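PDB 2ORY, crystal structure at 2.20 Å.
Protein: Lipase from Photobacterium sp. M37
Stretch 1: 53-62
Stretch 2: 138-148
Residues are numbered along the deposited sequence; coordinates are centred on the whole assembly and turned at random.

Stretch 1, residues 53-62: EVVWGPAVYT
Stretch 2 (138-148) KLKPKSHIPGE

The centre of this contact is a proline laid on a tryptophan. Pro-141, C-gamma exo, places its CG 3.6 Å from the centroid of the five-membered ring of Trp-56, 21° off the normal, so a proline C-H group packs over the pi face. Trp-56 (chi1 t, chi2 93°) has a CA-to-CB bond pointing away, yet its indole end comes back to the loop: its CH2 lies 4.3 Å from Leu-139 CB.

Leu-139 (chi1 m, chi2 t) points toward the strand and covers the small Ala-59, with CB to CB at 3.9 Å; its CD2 reaches Tyr-61 CB, also at 3.9 Å. At the far end, Val-54 (t) sets CG1 4.0 Å from CG of Pro-146.

The backbones run in opposite overall directions, with Trp-56 CA 4.3 Å from Gly-147 CA and Ala-59 CA 4.4 Å from Pro-141 CA; three residues of stretch 1 span six of the loop, which is no partner strand. Stretch 1 turns a corner at Trp-56 (phi/psi -155/126), between strand segments of different sheets or faces. Gly-57 follows at 86/-169, angles that call for glycine, and then a cis peptide leads into Pro-58. In stretch 2, consecutive type II turns, Lys-142 to Ile-145 and Ile-145 to Glu-148, share Ile-145; the first is closed by Ile-145 N to Lys-142 O at 3.2 Å. Gly-147, at 77/15, passes close to the indole; an ideal CB would lie 2.2 Å from Trp-56 CD1.

Only one direct hydrogen bond crosses: Gly-57 N donates to Pro-146 O at 2.9 Å and 153°. Beside it, Ile-145 (m, m) brings CG2 to 3.3 Å from Gly-57 O. At the polar edge, a water donates to Pro-58 O at 2.7 Å and accepts from Lys-142 N at 3.0 Å, bridging the two backbones.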

# COMPACT_ATOMS: atom_id res chain seq x y z
N GLU A 53 9.11 8.15 -16.61
CA GLU A 53 10.44 8.43 -16.10
C GLU A 53 10.45 8.42 -14.57
O GLU A 53 9.64 9.09 -13.93
CB GLU A 53 10.90 9.81 -16.60
CG GLU A 53 12.27 10.22 -16.14
CD GLU A 53 13.38 9.46 -16.85
OE1 GLU A 53 14.48 9.33 -16.26
OE2 GLU A 53 13.16 9.00 -18.00
N VAL A 54 11.37 7.66 -13.99
CA VAL A 54 11.48 7.63 -12.53
C VAL A 54 12.21 8.93 -12.22
O VAL A 54 13.35 9.10 -12.63
CB VAL A 54 12.32 6.42 -12.06
CG1 VAL A 54 12.49 6.46 -10.53
CG2 VAL A 54 11.65 5.12 -12.49
N VAL A 55 11.55 9.84 -11.52
CA VAL A 55 12.13 11.14 -11.19
C VAL A 55 12.49 11.33 -9.71
O VAL A 55 13.07 12.34 -9.33
CB VAL A 55 11.20 12.27 -11.66
CG1 VAL A 55 11.13 12.28 -13.19
CG2 VAL A 55 9.80 12.07 -11.09
N TRP A 56 12.12 10.37 -8.87
CA TRP A 56 12.49 10.46 -7.45
C TRP A 56 12.52 9.06 -6.88
O TRP A 56 11.53 8.33 -6.98
CB TRP A 56 11.51 11.30 -6.65
CG TRP A 56 11.99 11.49 -5.24
CD1 TRP A 56 12.74 12.53 -4.77
CD2 TRP A 56 11.73 10.65 -4.10
NE1 TRP A 56 12.94 12.41 -3.42
CE2 TRP A 56 12.33 11.27 -2.98
CE3 TRP A 56 11.04 9.44 -3.93
CZ2 TRP A 56 12.27 10.72 -1.69
CZ3 TRP A 56 10.97 8.89 -2.63
CH2 TRP A 56 11.59 9.53 -1.54
N GLY A 57 13.64 8.70 -6.28
CA GLY A 57 13.78 7.37 -5.73
C GLY A 57 14.25 6.42 -6.81
O GLY A 57 14.64 6.86 -7.90
N PRO A 58 14.22 5.10 -6.55
CA PRO A 58 13.74 4.57 -5.26
C PRO A 58 14.54 4.92 -3.99
O PRO A 58 15.77 4.83 -3.96
CB PRO A 58 13.68 3.06 -5.51
CG PRO A 58 14.75 2.83 -6.53
CD PRO A 58 14.61 4.02 -7.47
N ALA A 59 13.81 5.36 -2.97
CA ALA A 59 14.39 5.66 -1.66
C ALA A 59 14.00 4.43 -0.83
O ALA A 59 12.81 4.11 -0.67
CB ALA A 59 13.76 6.90 -1.07
N VAL A 60 15.00 3.74 -0.30
CA VAL A 60 14.75 2.51 0.45
C VAL A 60 15.09 2.61 1.92
O VAL A 60 16.07 3.24 2.29
CB VAL A 60 15.58 1.33 -0.16
CG1 VAL A 60 15.23 0.03 0.56
CG2 VAL A 60 15.31 1.21 -1.66
N TYR A 61 14.24 2.01 2.75
CA TYR A 61 14.48 1.96 4.18
C TYR A 61 14.68 0.47 4.47
O TYR A 61 13.74 -0.32 4.32
CB TYR A 61 13.28 2.46 4.99
CG TYR A 61 13.56 2.43 6.48
CD1 TYR A 61 14.29 3.45 7.09
CD2 TYR A 61 13.15 1.36 7.26
CE1 TYR A 61 14.62 3.39 8.45
CE2 TYR A 61 13.46 1.28 8.63
CZ TYR A 61 14.20 2.31 9.22
OH TYR A 61 14.51 2.26 10.57
N THR A 62 15.90 0.08 4.85
CA THR A 62 16.25 -1.31 5.16
C THR A 62 17.50 -1.33 6.04
O THR A 62 18.45 -0.58 5.81
CB THR A 62 16.56 -2.17 3.89
OG1 THR A 62 17.55 -1.52 3.08
CG2 THR A 62 15.33 -2.37 3.07
N LYS A 138 10.86 11.14 5.79
CA LYS A 138 12.26 11.44 5.98
C LYS A 138 13.17 10.77 4.98
O LYS A 138 14.34 11.09 4.92
CB LYS A 138 12.67 11.08 7.41
CG LYS A 138 12.04 11.98 8.47
CD LYS A 138 12.34 11.51 9.88
CE LYS A 138 11.73 10.14 10.16
NZ LYS A 138 11.93 9.69 11.57
N LEU A 139 12.63 9.85 4.18
CA LEU A 139 13.45 9.17 3.19
C LEU A 139 14.09 10.15 2.21
O LEU A 139 13.51 11.17 1.88
CB LEU A 139 12.62 8.17 2.39
CG LEU A 139 12.25 6.78 2.92
CD1 LEU A 139 11.25 6.16 1.95
CD2 LEU A 139 13.51 5.89 3.06
N LYS A 140 15.29 9.81 1.75
CA LYS A 140 16.01 10.62 0.77
C LYS A 140 16.76 9.66 -0.15
O LYS A 140 17.49 8.78 0.32
CB LYS A 140 17.02 11.57 1.44
CG LYS A 140 16.37 12.71 2.24
CD LYS A 140 17.41 13.71 2.80
CE LYS A 140 16.72 14.86 3.55
NZ LYS A 140 17.68 15.92 4.04
N PRO A 141 16.59 9.82 -1.47
CA PRO A 141 17.29 8.92 -2.39
C PRO A 141 18.78 9.15 -2.17
O PRO A 141 19.20 10.24 -1.80
CB PRO A 141 16.82 9.40 -3.76
CG PRO A 141 15.51 10.08 -3.48
CD PRO A 141 15.80 10.82 -2.21
N LYS A 142 19.58 8.12 -2.40
CA LYS A 142 21.02 8.26 -2.21
C LYS A 142 21.67 8.80 -3.49
O LYS A 142 20.99 9.09 -4.46
CB LYS A 142 21.64 6.90 -1.84
CG LYS A 142 21.08 6.31 -0.55
CD LYS A 142 21.64 4.93 -0.27
CE LYS A 142 20.82 4.23 0.80
NZ LYS A 142 20.62 5.12 1.98
N SER A 143 22.99 8.93 -3.47
CA SER A 143 23.75 9.41 -4.61
C SER A 143 23.50 8.58 -5.87
O SER A 143 23.37 7.36 -5.80
CB SER A 143 25.25 9.39 -4.29
OG SER A 143 26.05 9.70 -5.42
N HIS A 144 23.42 9.27 -7.00
CA HIS A 144 23.22 8.65 -8.32
C HIS A 144 21.82 8.13 -8.55
O HIS A 144 21.54 7.51 -9.58
CB HIS A 144 24.23 7.52 -8.53
CG HIS A 144 25.65 7.96 -8.40
ND1 HIS A 144 26.69 7.07 -8.25
CD2 HIS A 144 26.21 9.19 -8.37
CE1 HIS A 144 27.83 7.73 -8.14
NE2 HIS A 144 27.56 9.02 -8.21
N ILE A 145 20.96 8.37 -7.57
CA ILE A 145 19.57 7.96 -7.65
C ILE A 145 18.74 9.22 -7.91
O ILE A 145 18.98 10.27 -7.30
CB ILE A 145 19.08 7.30 -6.32
CG1 ILE A 145 19.96 6.09 -5.95
CG2 ILE A 145 17.61 6.90 -6.45
CD1 ILE A 145 19.94 4.93 -6.98
N PRO A 146 17.78 9.14 -8.83
CA PRO A 146 17.01 10.38 -9.04
C PRO A 146 16.43 10.93 -7.74
O PRO A 146 16.06 10.17 -6.83
CB PRO A 146 15.93 9.96 -10.06
CG PRO A 146 15.98 8.46 -10.11
CD PRO A 146 17.40 8.09 -9.78
N GLY A 147 16.38 12.26 -7.65
CA GLY A 147 15.85 12.92 -6.47
C GLY A 147 16.84 12.91 -5.32
O GLY A 147 16.48 13.18 -4.17
N GLU A 148 18.08 12.61 -5.66
CA GLU A 148 19.18 12.53 -4.70
C GLU A 148 19.16 13.62 -3.61
O GLU A 148 19.10 14.82 -3.90
CB GLU A 148 20.50 12.58 -5.47
CG GLU A 148 21.75 12.47 -4.62
CD GLU A 148 23.01 12.85 -5.40
OE1 GLU A 148 23.21 12.35 -6.52
OE2 GLU A 148 23.81 13.65 -4.87
O HOH W 1 18.24 5.53 -2.99